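Local structure of trichothecene 3-O-acetyltransferase (Gibberella zeae, 2RKV) at residues Lys47-Ala52 and Arg169-Ala174; Asp209-Lys214 and Val363-Asp368; Pro286-Arg291 and Met312-Ser317. The protein probably acetylates the 3-hydroxyl of trichothecene mycotoxins from acetyl-CoA, as a BAHD-superfamily acyltransferase. All coordinates share one frame; numbering follows the deposited sequence.

Contact 1. Residues Lys47-Ala52 and Arg169-Ala174; sequences KRFSEA and RLLSKA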
loop_
_atom_site.group_PDB
_atom_site.type_symbol
_atom_site.label_atom_id
_atom_site.label_comp_id
_atom_site.label_asym_id
_atom_site.label_seq_id
_atom_site.Cartn_x
_atom_site.Cartn_y
_atom_site.Cartn_z
ATOM N N LYS A 47 -23.363 8.082 4.239
ATOM C CA LYS A 47 -24.575 7.618 4.911
ATOM C C LYS A 47 -25.168 6.384 4.216
ATOM O O LYS A 47 -25.437 5.379 4.870
ATOM C CB LYS A 47 -25.614 8.745 5.002
ATOM C CG LYS A 47 -26.859 8.370 5.789
ATOM C CD LYS A 47 -27.733 9.597 6.046
ATOM C CE LYS A 47 -29.080 9.194 6.622
ATOM N N ARG A 48 -25.368 6.468 2.900
ATOM C CA ARG A 48 -25.902 5.341 2.121
ATOM C C ARG A 48 -25.044 4.088 2.237
ATOM O O ARG A 48 -25.559 2.977 2.387
ATOM C CB ARG A 48 -26.033 5.724 0.650
ATOM C CG ARG A 48 -27.229 6.594 0.384
ATOM C CD ARG A 48 -27.588 6.535 -1.084
ATOM N NE ARG A 48 -26.729 7.438 -1.819
ATOM C CZ ARG A 48 -27.045 8.693 -2.101
ATOM N NH1 ARG A 48 -26.193 9.447 -2.776
ATOM N NH2 ARG A 48 -28.214 9.188 -1.710
ATOM N N PHE A 49 -23.731 4.276 2.170
ATOM C CA PHE A 49 -22.800 3.160 2.251
ATOM C C PHE A 49 -22.921 2.477 3.619
ATOM O O PHE A 49 -23.012 1.244 3.705
ATOM C CB PHE A 49 -21.383 3.684 1.990
ATOM C CG PHE A 49 -20.341 2.607 1.758
ATOM C CD1 PHE A 49 -18.993 2.962 1.691
ATOM C CD2 PHE A 49 -20.691 1.266 1.590
ATOM C CE1 PHE A 49 -18.003 2.001 1.472
ATOM C CE2 PHE A 49 -19.698 0.293 1.371
ATOM C CZ PHE A 49 -18.356 0.675 1.301
ATOM N N SER A 50 -22.951 3.286 4.679
ATOM C CA SER A 50 -23.064 2.785 6.055
ATOM C C SER A 50 -24.373 2.038 6.287
ATOM O O SER A 50 -24.418 1.042 7.013
ATOM C CB SER A 50 -22.974 3.940 7.060
ATOM O OG SER A 50 -21.751 4.624 6.913
ATOM N N GLU A 51 -25.439 2.523 5.660
ATOM C CA GLU A 51 -26.731 1.861 5.778
ATOM C C GLU A 51 -26.683 0.488 5.114
ATOM O O GLU A 51 -27.187 -0.493 5.674
ATOM C CB GLU A 51 -27.843 2.740 5.195
ATOM C CG GLU A 51 -28.123 3.962 6.054
ATOM C CD GLU A 51 -29.026 4.981 5.385
ATOM O OE1 GLU A 51 -29.093 5.014 4.134
ATOM O OE2 GLU A 51 -29.660 5.766 6.122
ATOM N N ALA A 52 -26.040 0.421 3.945
ATOM C CA ALA A 52 -25.896 -0.828 3.197
ATOM C C ALA A 52 -24.936 -1.827 3.864
ATOM O O ALA A 52 -25.222 -3.025 3.925
ATOM C CB ALA A 52 -25.453 -0.534 1.765
ATOM N N ARG A 169 -14.221 2.080 -4.013
ATOM C CA ARG A 169 -15.024 1.865 -5.213
ATOM C C ARG A 169 -16.520 1.879 -4.884
ATOM O O ARG A 169 -17.313 2.521 -5.580
ATOM C CB ARG A 169 -14.624 0.537 -5.867
ATOM C CG ARG A 169 -15.427 0.126 -7.092
ATOM C CD ARG A 169 -14.624 -0.846 -7.960
ATOM N NE ARG A 169 -14.246 -2.072 -7.253
ATOM C CZ ARG A 169 -13.005 -2.389 -6.876
ATOM N NH1 ARG A 169 -12.779 -3.540 -6.254
ATOM N NH2 ARG A 169 -11.986 -1.573 -7.120
ATOM N N LEU A 170 -16.902 1.160 -3.829
ATOM C CA LEU A 170 -18.307 1.119 -3.417
ATOM C C LEU A 170 -18.746 2.452 -2.825
ATOM O O LEU A 170 -19.898 2.874 -2.997
ATOM C CB LEU A 170 -18.567 -0.019 -2.430
ATOM C CG LEU A 170 -18.441 -1.445 -2.993
ATOM C CD1 LEU A 170 -19.048 -2.440 -2.011
ATOM C CD2 LEU A 170 -19.133 -1.570 -4.364
ATOM N N LEU A 171 -17.835 3.135 -2.133
ATOM C CA LEU A 171 -18.166 4.473 -1.656
ATOM C C LEU A 171 -18.494 5.373 -2.858
ATOM O O LEU A 171 -19.454 6.152 -2.805
ATOM C CB LEU A 171 -17.042 5.067 -0.805
ATOM C CG LEU A 171 -17.176 6.553 -0.435
ATOM C CD1 LEU A 171 -18.493 6.839 0.315
ATOM C CD2 LEU A 171 -15.963 7.006 0.381
ATOM N N SER A 172 -17.727 5.256 -3.948
ATOM C CA SER A 172 -18.027 6.060 -5.137
ATOM C C SER A 172 -19.433 5.760 -5.673
ATOM O O SER A 172 -20.197 6.681 -5.971
ATOM C CB SER A 172 -16.974 5.880 -6.235
ATOM O OG SER A 172 -17.187 6.834 -7.270
ATOM N N LYS A 173 -19.777 4.475 -5.757
ATOM C CA LYS A 173 -21.132 4.064 -6.155
ATOM C C LYS A 173 -22.170 4.703 -5.243
ATOM O O LYS A 173 -23.166 5.258 -5.704
ATOM C CB LYS A 173 -21.292 2.545 -6.084
ATOM C CG LYS A 173 -20.594 1.784 -7.204
ATOM C CD LYS A 173 -21.182 0.377 -7.317
ATOM C CE LYS A 173 -20.594 -0.384 -8.503
ATOM N NZ LYS A 173 -21.344 -1.670 -8.724
ATOM N N ALA A 174 -21.929 4.615 -3.941
ATOM C CA ALA A 174 -22.885 5.128 -2.955
ATOM C C ALA A 174 -23.085 6.637 -3.117
ATOM O O ALA A 174 -24.210 7.125 -3.024
ATOM C CB ALA A 174 -22.435 4.787 -1.553
#

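Contact 2. Residues Asp209-Lys214 and Val363-Asp368; sequences DHQIVK and VSLTAD. With ZBA (12,13-Epoxytrichothec-9-ene-3,4,8,15-tetrol-4,15-diacetate-8-isovalerate), chain D.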
loop_
_atom_site.group_PDB
_atom_site.type_symbol
_atom_site.label_atom_id
_atom_site.label_comp_id
_atom_site.label_asym_id
_atom_site.label_seq_id
_atom_site.Cartn_x
_atom_site.Cartn_y
_atom_site.Cartn_z
ATOM N N ASP A 209 9.477 -18.668 6.376
ATOM C CA ASP A 209 10.836 -18.164 6.214
ATOM C C ASP A 209 10.759 -16.640 6.076
ATOM O O ASP A 209 9.864 -16.123 5.395
ATOM C CB ASP A 209 11.477 -18.742 4.942
ATOM C CG ASP A 209 12.031 -20.159 5.129
ATOM O OD1 ASP A 209 12.007 -20.714 6.251
ATOM O OD2 ASP A 209 12.510 -20.718 4.115
ATOM N N HIS A 210 11.685 -15.926 6.723
ATOM C CA HIS A 210 11.782 -14.457 6.639
ATOM C C HIS A 210 10.632 -13.718 7.328
ATOM O O HIS A 210 10.500 -12.500 7.169
ATOM C CB HIS A 210 11.885 -13.968 5.187
ATOM C CG HIS A 210 12.807 -14.782 4.338
ATOM N ND1 HIS A 210 14.169 -14.807 4.540
ATOM C CD2 HIS A 210 12.565 -15.601 3.287
ATOM C CE1 HIS A 210 14.727 -15.607 3.649
ATOM N NE2 HIS A 210 13.778 -16.101 2.878
ATOM N N GLN A 211 9.818 -14.441 8.099
ATOM C CA GLN A 211 8.628 -13.820 8.709
ATOM C C GLN A 211 8.544 -13.926 10.229
ATOM O O GLN A 211 7.607 -13.410 10.843
ATOM C CB GLN A 211 7.353 -14.343 8.053
ATOM C CG GLN A 211 7.308 -14.017 6.561
ATOM C CD GLN A 211 6.058 -14.515 5.877
ATOM O OE1 GLN A 211 5.548 -15.591 6.191
ATOM N NE2 GLN A 211 5.564 -13.734 4.914
ATOM N N ILE A 212 9.522 -14.592 10.837
ATOM C CA ILE A 212 9.579 -14.687 12.285
ATOM C C ILE A 212 10.900 -14.088 12.759
ATOM O O ILE A 212 11.977 -14.522 12.338
ATOM C CB ILE A 212 9.408 -16.141 12.780
ATOM C CG1 ILE A 212 8.092 -16.732 12.258
ATOM C CG2 ILE A 212 9.431 -16.186 14.320
ATOM C CD1 ILE A 212 7.969 -18.228 12.450
ATOM N N VAL A 213 10.802 -13.072 13.610
ATOM C CA VAL A 213 11.976 -12.396 14.162
ATOM C C VAL A 213 12.731 -13.377 15.061
ATOM O O VAL A 213 12.122 -14.110 15.848
ATOM C CB VAL A 213 11.568 -11.108 14.938
ATOM C CG1 VAL A 213 12.754 -10.521 15.702
ATOM C CG2 VAL A 213 10.987 -10.067 13.990
ATOM N N LYS A 214 14.050 -13.416 14.894
ATOM C CA LYS A 214 14.934 -14.245 15.710
ATOM C C LYS A 214 16.031 -13.352 16.269
ATOM O O LYS A 214 16.449 -12.387 15.616
ATOM C CB LYS A 214 15.541 -15.374 14.880
ATOM C CG LYS A 214 14.550 -16.455 14.468
ATOM C CD LYS A 214 15.230 -17.583 13.703
ATOM C CE LYS A 214 15.564 -17.166 12.278
ATOM N NZ LYS A 214 16.318 -18.227 11.554
ATOM N N VAL A 363 6.090 -12.128 14.823
ATOM C CA VAL A 363 5.780 -12.268 13.404
ATOM C C VAL A 363 5.814 -10.908 12.700
ATOM O O VAL A 363 5.195 -9.925 13.153
ATOM C CB VAL A 363 4.422 -12.985 13.181
ATOM C CG1 VAL A 363 4.220 -13.304 11.708
ATOM C CG2 VAL A 363 4.344 -14.271 14.020
ATOM N N SER A 364 6.548 -10.851 11.590
ATOM C CA SER A 364 6.669 -9.622 10.821
ATOM C C SER A 364 6.930 -9.969 9.370
ATOM O O SER A 364 7.760 -10.829 9.073
ATOM C CB SER A 364 7.811 -8.754 11.351
ATOM O OG SER A 364 8.006 -7.626 10.513
ATOM N N LEU A 365 6.215 -9.294 8.477
ATOM C CA LEU A 365 6.425 -9.456 7.035
ATOM C C LEU A 365 7.826 -9.021 6.591
ATOM O O LEU A 365 8.265 -9.354 5.484
ATOM C CB LEU A 365 5.361 -8.682 6.254
ATOM C CG LEU A 365 3.932 -9.220 6.400
ATOM C CD1 LEU A 365 2.914 -8.160 5.994
ATOM C CD2 LEU A 365 3.733 -10.512 5.601
ATOM N N THR A 366 8.520 -8.267 7.444
ATOM C CA THR A 366 9.885 -7.836 7.131
ATOM C C THR A 366 10.864 -8.240 8.233
ATOM O O THR A 366 11.821 -7.512 8.520
ATOM C CB THR A 366 9.976 -6.318 6.888
ATOM O OG1 THR A 366 9.495 -5.624 8.047
ATOM C CG2 THR A 366 9.176 -5.909 5.645
ATOM N N ALA A 367 10.630 -9.422 8.808
ATOM C CA ALA A 367 11.361 -9.928 9.978
ATOM C C ALA A 367 12.885 -9.960 9.846
ATOM O O ALA A 367 13.597 -9.774 10.843
ATOM C CB ALA A 367 10.846 -11.303 10.366
ATOM N N ASP A 368 13.389 -10.210 8.638
ATOM C CA ASP A 368 14.836 -10.233 8.426
ATOM C C ASP A 368 15.334 -9.251 7.356
ATOM O O ASP A 368 16.440 -9.403 6.827
ATOM C CB ASP A 368 15.339 -11.665 8.187
ATOM C CG ASP A 368 14.858 -12.272 6.870
ATOM O OD1 ASP A 368 14.203 -11.590 6.055
ATOM O OD2 ASP A 368 15.142 -13.467 6.657
HETATM O O18 ZBA D . 7.649 -0.802 7.375
HETATM C C44 ZBA D . 6.694 -0.748 8.036
HETATM C C45 ZBA D . 6.651 -0.785 9.521
HETATM C C46 ZBA D . 6.396 0.535 10.086
HETATM C C48 ZBA D . 7.421 1.464 9.683
HETATM C C47 ZBA D . 6.430 0.666 11.577
HETATM O O17 ZBA D . 5.482 -0.604 7.490
HETATM C C31 ZBA D . 5.321 -0.325 6.091
HETATM C C30 ZBA D . 5.329 -1.569 5.267
HETATM C C32 ZBA D . 4.082 0.484 5.990
HETATM C C39 ZBA D . 4.148 1.811 6.711
HETATM C C33 ZBA D . 3.033 0.050 5.364
HETATM C C34 ZBA D . 2.948 -1.252 4.665
HETATM O O10 ZBA D . 3.192 -0.936 3.280
HETATM C C29 ZBA D . 3.989 -2.290 5.127
HETATM C C38 ZBA D . 3.555 -2.829 6.486
HETATM O O12 ZBA D . 4.681 -3.268 7.228
HETATM C C40 ZBA D . 4.628 -4.345 7.995
HETATM C C41 ZBA D . 5.954 -4.562 8.683
HETATM O O13 ZBA D . 3.745 -5.048 8.128
HETATM C C28 ZBA D . 4.050 -3.472 4.069
HETATM C C37 ZBA D . 4.940 -4.654 4.501
HETATM C C35 ZBA D . 4.473 -2.850 2.744
HETATM C C25 ZBA D . 3.294 -2.017 2.400
HETATM C C36 ZBA D . 5.763 -2.844 2.114
HETATM O O11 ZBA D . 4.816 -3.816 1.740
HETATM C C27 ZBA D . 2.598 -3.913 3.684
HETATM C C26 ZBA D . 2.174 -2.997 2.551
HETATM O O16 ZBA D . 0.940 -2.376 2.779
HETATM O O14 ZBA D . 2.726 -5.235 3.151
HETATM C C42 ZBA D . 1.791 -6.177 3.152
HETATM O O15 ZBA D . 1.970 -7.256 2.687
HETATM C C43 ZBA D . 0.560 -5.698 3.723
HETATM O O HOH W 1 11.831 -10.216 6.060
HETATM O O HOH W 2 14.981 -11.570 12.693
#

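Contact 3. Residues Pro286-Arg291 and Met312-Ser317; sequences PTEFCR and MTYHNS. With ZBA (12,13-Epoxytrichothec-9-ene-3,4,8,15-tetrol-4,15-diacetate-8-isovalerate), chain D.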
loop_
_atom_site.group_PDB
_atom_site.type_symbol
_atom_site.label_atom_id
_atom_site.label_comp_id
_atom_site.label_asym_id
_atom_site.label_seq_id
_atom_site.Cartn_x
_atom_site.Cartn_y
_atom_site.Cartn_z
ATOM N N PRO A 286 24.756 -9.066 1.611
ATOM C CA PRO A 286 23.451 -9.642 1.265
ATOM C C PRO A 286 22.423 -8.553 0.989
ATOM O O PRO A 286 22.505 -7.458 1.559
ATOM C CB PRO A 286 23.066 -10.435 2.519
ATOM C CG PRO A 286 24.390 -10.700 3.217
ATOM C CD PRO A 286 25.194 -9.474 2.959
ATOM N N THR A 287 21.492 -8.855 0.089
ATOM C CA THR A 287 20.361 -7.969 -0.181
ATOM C C THR A 287 19.098 -8.799 -0.346
ATOM O O THR A 287 19.097 -9.825 -1.040
ATOM C CB THR A 287 20.585 -7.034 -1.405
ATOM O OG1 THR A 287 19.413 -6.226 -1.620
ATOM C CG2 THR A 287 20.892 -7.805 -2.684
ATOM N N GLU A 288 18.028 -8.357 0.313
ATOM C CA GLU A 288 16.743 -9.038 0.211
ATOM C C GLU A 288 15.690 -8.101 -0.367
ATOM O O GLU A 288 15.523 -6.985 0.115
ATOM C CB GLU A 288 16.290 -9.555 1.572
ATOM C CG GLU A 288 15.043 -10.445 1.502
ATOM C CD GLU A 288 14.611 -10.938 2.863
ATOM O OE1 GLU A 288 14.419 -10.095 3.765
ATOM O OE2 GLU A 288 14.446 -12.165 3.031
ATOM N N PHE A 289 15.019 -8.551 -1.422
ATOM C CA PHE A 289 13.851 -7.840 -1.960
ATOM C C PHE A 289 12.612 -8.471 -1.328
ATOM O O PHE A 289 12.437 -9.696 -1.393
ATOM C CB PHE A 289 13.784 -7.991 -3.485
ATOM C CG PHE A 289 12.857 -7.012 -4.169
ATOM C CD1 PHE A 289 13.365 -5.875 -4.780
ATOM C CD2 PHE A 289 11.473 -7.239 -4.223
ATOM C CE1 PHE A 289 12.522 -4.967 -5.446
ATOM C CE2 PHE A 289 10.617 -6.323 -4.878
ATOM C CZ PHE A 289 11.144 -5.194 -5.483
ATOM N N CYS A 290 11.762 -7.637 -0.718
ATOM C CA CYS A 290 10.507 -8.105 -0.138
ATOM C C CYS A 290 9.395 -7.470 -0.962
ATOM O O CYS A 290 9.273 -6.239 -0.984
ATOM C CB CYS A 290 10.382 -7.643 1.320
ATOM S SG CYS A 290 11.775 -8.120 2.403
ATOM N N ARG A 291 8.607 -8.297 -1.645
ATOM C CA ARG A 291 7.573 -7.791 -2.565
ATOM C C ARG A 291 6.166 -8.130 -2.067
ATOM O O ARG A 291 5.859 -9.293 -1.848
ATOM C CB ARG A 291 7.774 -8.388 -3.963
ATOM C CG ARG A 291 6.958 -7.717 -5.051
ATOM C CD ARG A 291 6.927 -8.577 -6.315
ATOM N NE ARG A 291 6.537 -7.836 -7.514
ATOM C CZ ARG A 291 6.562 -8.362 -8.740
ATOM N NH1 ARG A 291 6.953 -9.624 -8.894
ATOM N NH2 ARG A 291 6.202 -7.639 -9.796
ATOM N N MET A 312 4.072 -11.580 1.228
ATOM C CA MET A 312 5.252 -11.079 0.534
ATOM C C MET A 312 5.920 -12.239 -0.192
ATOM O O MET A 312 5.740 -13.399 0.197
ATOM C CB MET A 312 6.269 -10.504 1.528
ATOM C CG MET A 312 5.713 -9.527 2.557
ATOM S SD MET A 312 5.178 -7.967 1.842
ATOM C CE MET A 312 6.743 -7.261 1.358
ATOM N N THR A 313 6.691 -11.922 -1.225
ATOM C CA THR A 313 7.672 -12.871 -1.748
ATOM C C THR A 313 9.045 -12.305 -1.366
ATOM O O THR A 313 9.232 -11.084 -1.282
ATOM C CB THR A 313 7.551 -13.128 -3.272
ATOM O OG1 THR A 313 7.720 -11.903 -3.993
ATOM C CG2 THR A 313 6.200 -13.764 -3.621
ATOM N N TYR A 314 9.996 -13.202 -1.112
ATOM C CA TYR A 314 11.326 -12.815 -0.640
ATOM C C TYR A 314 12.370 -13.320 -1.611
ATOM O O TYR A 314 12.278 -14.450 -2.097
ATOM C CB TYR A 314 11.599 -13.374 0.764
ATOM C CG TYR A 314 10.553 -12.923 1.762
ATOM C CD1 TYR A 314 9.453 -13.728 2.053
ATOM C CD2 TYR A 314 10.641 -11.669 2.373
ATOM C CE1 TYR A 314 8.459 -13.298 2.938
ATOM C CE2 TYR A 314 9.660 -11.236 3.264
ATOM C CZ TYR A 314 8.574 -12.048 3.533
ATOM O OH TYR A 314 7.604 -11.619 4.416
ATOM N N HIS A 315 13.358 -12.474 -1.872
ATOM C CA HIS A 315 14.374 -12.742 -2.889
ATOM C C HIS A 315 15.718 -12.316 -2.330
ATOM O O HIS A 315 15.948 -11.137 -2.081
ATOM C CB HIS A 315 14.028 -11.995 -4.180
ATOM C CG HIS A 315 12.616 -12.215 -4.630
ATOM N ND1 HIS A 315 11.551 -11.497 -4.125
ATOM C CD2 HIS A 315 12.091 -13.103 -5.504
ATOM C CE1 HIS A 315 10.432 -11.920 -4.691
ATOM N NE2 HIS A 315 10.729 -12.900 -5.524
ATOM N N ASN A 316 16.588 -13.297 -2.104
ATOM C CA ASN A 316 17.871 -13.053 -1.456
ATOM C C ASN A 316 19.032 -13.239 -2.417
ATOM O O ASN A 316 19.099 -14.230 -3.151
ATOM C CB ASN A 316 18.020 -13.948 -0.227
ATOM C CG ASN A 316 17.073 -13.550 0.885
ATOM O OD1 ASN A 316 17.377 -12.665 1.674
ATOM N ND2 ASN A 316 15.910 -14.186 0.931
ATOM N N SER A 317 19.934 -12.267 -2.415
ATOM C CA SER A 317 21.110 -12.282 -3.286
ATOM C C SER A 317 22.184 -11.419 -2.631
ATOM O O SER A 317 22.188 -11.260 -1.403
ATOM C CB SER A 317 20.738 -11.772 -4.688
ATOM O OG SER A 317 21.805 -11.926 -5.626
HETATM O O18 ZBA D . 7.649 -0.802 7.375
HETATM C C44 ZBA D . 6.694 -0.748 8.036
HETATM C C45 ZBA D . 6.651 -0.785 9.521
HETATM C C46 ZBA D . 6.396 0.535 10.086
HETATM C C48 ZBA D . 7.421 1.464 9.683
HETATM C C47 ZBA D . 6.430 0.666 11.577
HETATM O O17 ZBA D . 5.482 -0.604 7.490
HETATM C C31 ZBA D . 5.321 -0.325 6.091
HETATM C C30 ZBA D . 5.329 -1.569 5.267
HETATM C C32 ZBA D . 4.082 0.484 5.990
HETATM C C39 ZBA D . 4.148 1.811 6.711
HETATM C C33 ZBA D . 3.033 0.050 5.364
HETATM C C34 ZBA D . 2.948 -1.252 4.665
HETATM O O10 ZBA D . 3.192 -0.936 3.280
HETATM C C29 ZBA D . 3.989 -2.290 5.127
HETATM C C38 ZBA D . 3.555 -2.829 6.486
HETATM O O12 ZBA D . 4.681 -3.268 7.228
HETATM C C40 ZBA D . 4.628 -4.345 7.995
HETATM C C41 ZBA D . 5.954 -4.562 8.683
HETATM O O13 ZBA D . 3.745 -5.048 8.128
HETATM C C28 ZBA D . 4.050 -3.472 4.069
HETATM C C37 ZBA D . 4.940 -4.654 4.501
HETATM C C35 ZBA D . 4.473 -2.850 2.744
HETATM C C25 ZBA D . 3.294 -2.017 2.400
HETATM C C36 ZBA D . 5.763 -2.844 2.114
HETATM O O11 ZBA D . 4.816 -3.816 1.740
HETATM C C27 ZBA D . 2.598 -3.913 3.684
HETATM C C26 ZBA D . 2.174 -2.997 2.551
HETATM O O16 ZBA D . 0.940 -2.376 2.779
HETATM O O14 ZBA D . 2.726 -5.235 3.151
HETATM C C42 ZBA D . 1.791 -6.177 3.152
HETATM O O15 ZBA D . 1.970 -7.256 2.687
HETATM C C43 ZBA D . 0.560 -5.698 3.723
HETATM O O HOH W 3 7.433 -11.729 -6.876
#

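Contact 1. Residues Lys47-Ala52 and Arg169-Ala174
F49 has CG anti to its backbone N (chi1 -168°), which sends its ring from helix 35-52 onto L170, L171 and A174 of helix 161-176. R48 sets CG beside its backbone N instead, and a bend at chi3 (-81°) brings its guanidinium to the carbonyl of A174. This is helix-on-helix packing in the N-terminal family region. The axes of segments 47-52 and 169-174 approach to 8.8 Å, with their N-to-C directions 115° apart.

The F49 ring crosses the two leucine side chains at about a right angle. F49 CZ meets L170 CB at 3.8 Å. Two ring positions away, F49 CD1 lies 3.8 Å from L171 CB. The L170 carbonyl carbon lies over one ring face. The methyl of A174 packs against the base of the phenylalanine, with A174 CB 3.9 Å from F49 CB. F49 is buried, and M188 touches both it and L170. F42 and L46, earlier on helix 35-52, pack on L171.

The polar part lies beside this patch. A174 is near the C-terminal end of its helix, where a positive charge is probably favourable. R48 NH1 also makes a weak bond to C175 O. Two nitrogens of R48 grip the same acceptor side-on, in the guanidinium plane: R48 NE donates to A174 O at 2.8 Å, and R48 NH1 to A174 O at 3.1 Å.

Contact 2. Residues Asp209-Lys214 and Val363-Asp368
H210 meets D368 along CB, CG and the ND1 side of its ring. Its CB lies 3.4 Å from D368 OD1 and its CG 3.5 Å from D368 OD2. H210 ND1 then donates to D368 OD2 at 2.7 Å, nearly straight at 166°. Farther on, H210 CE1 lies 3.7 Å from D368 OD2. The acceptor lies in the ring plane and uses its syn lone pair, although ring and carboxylate planes are 54° apart. This His-carboxylate hydrogen bond joins two loops. D368 OD1 also comes close to E288 OE1, and two carboxylates so near may share a proton.

The backbones are tied by S364 N donating to Q211 O at 2.9 Å. A367 CB packs on the 209-214 backbone, 3.4 Å from H210 O and 3.8 Å from V213 CG2. Water 1 links H210 O to D368 N. S364 OG accepts from T366 N, an ST turn. L365 and T366 line the T-2 toxin pocket, with L365 CD1 3.6 Å from toxin O15.

Q211 NE2 passes L365 and bonds to N311 and Y314 of strand 310-318, and the H210 ring meets Y314. Helix 340-356 also packs here: L350 touches Q211 and V363, and Y353 touches I212 and V363.

Contact 3. Residues Pro286-Arg291 and Met312-Ser317
F289 and H315 form the middle pair of an antiparallel strand pair in the mixed sheet of the acyltransferase fold. F289 N donates to H315 O at 2.8 Å, and H315 N returns a bond to F289 O. H315 has CG beside its backbone N (chi1 -50°), and its ND1 adds a weak bond to that same F289 O. T287 with S317 and R291 with T313 are the other hydrogen-bonded pairs.

The buried part is tightly packed. C290 SG meets the edge of the Y314 ring, 3.7 Å from Y314 CD2, a sulfur-aromatic contact. M312 has two conformers. In one of them its chain folds back, CE is 3.7 Å from C290 CB, and M312 SD is 3.4 Å from toxin O15; these two contacts depend on that conformer. On the face that also carries F289 and H315, R291 lies alongside T313, with R291 CB 3.5 Å from T313 OG1. Water 3 bridges R291 NH1 and T313 OG1. The extended R291 reaches coenzyme A and forms salt bridges with D262 and D263.

The outer end is looser, and P286 and N316 are exposed. There N316 lies beside the buried E288, both side chains pointing the same way, and N316 ND2 gives E288 OE2 a 3.3 Å bond on the anti side. S317 is partly exposed.

Strand 310-318 is an edge strand of this sheet, and strand 286-294 lies between it and strand 375-379. L334 of helix 327-335 and W270 of helix 261-277 pack on F289 and H315. Helix 340-356 places M343 and R346 against T313.

In the fold
From the N terminus, contact 1 comes first. It closes a span of 116 residues by joining helix 35-52 to helix 161-176. Contact 2 opens later, at 209-214. Contact 3 then opens at 286-291 and closes at 312-317, after only 20 intervening residues. Contact 2 closes last, at 363-368, so contact 3 nests wholly within its span. No contacts cross. Contact 1 lies across the chain's centre from the other two, with centres 37 and 39 Å away. Contacts 2 and 3 touch: L365 O and Y314 OH are 2.6 Å apart, a probable hydrogen bond. Together they join two loops to the sheet edge beside the toxin.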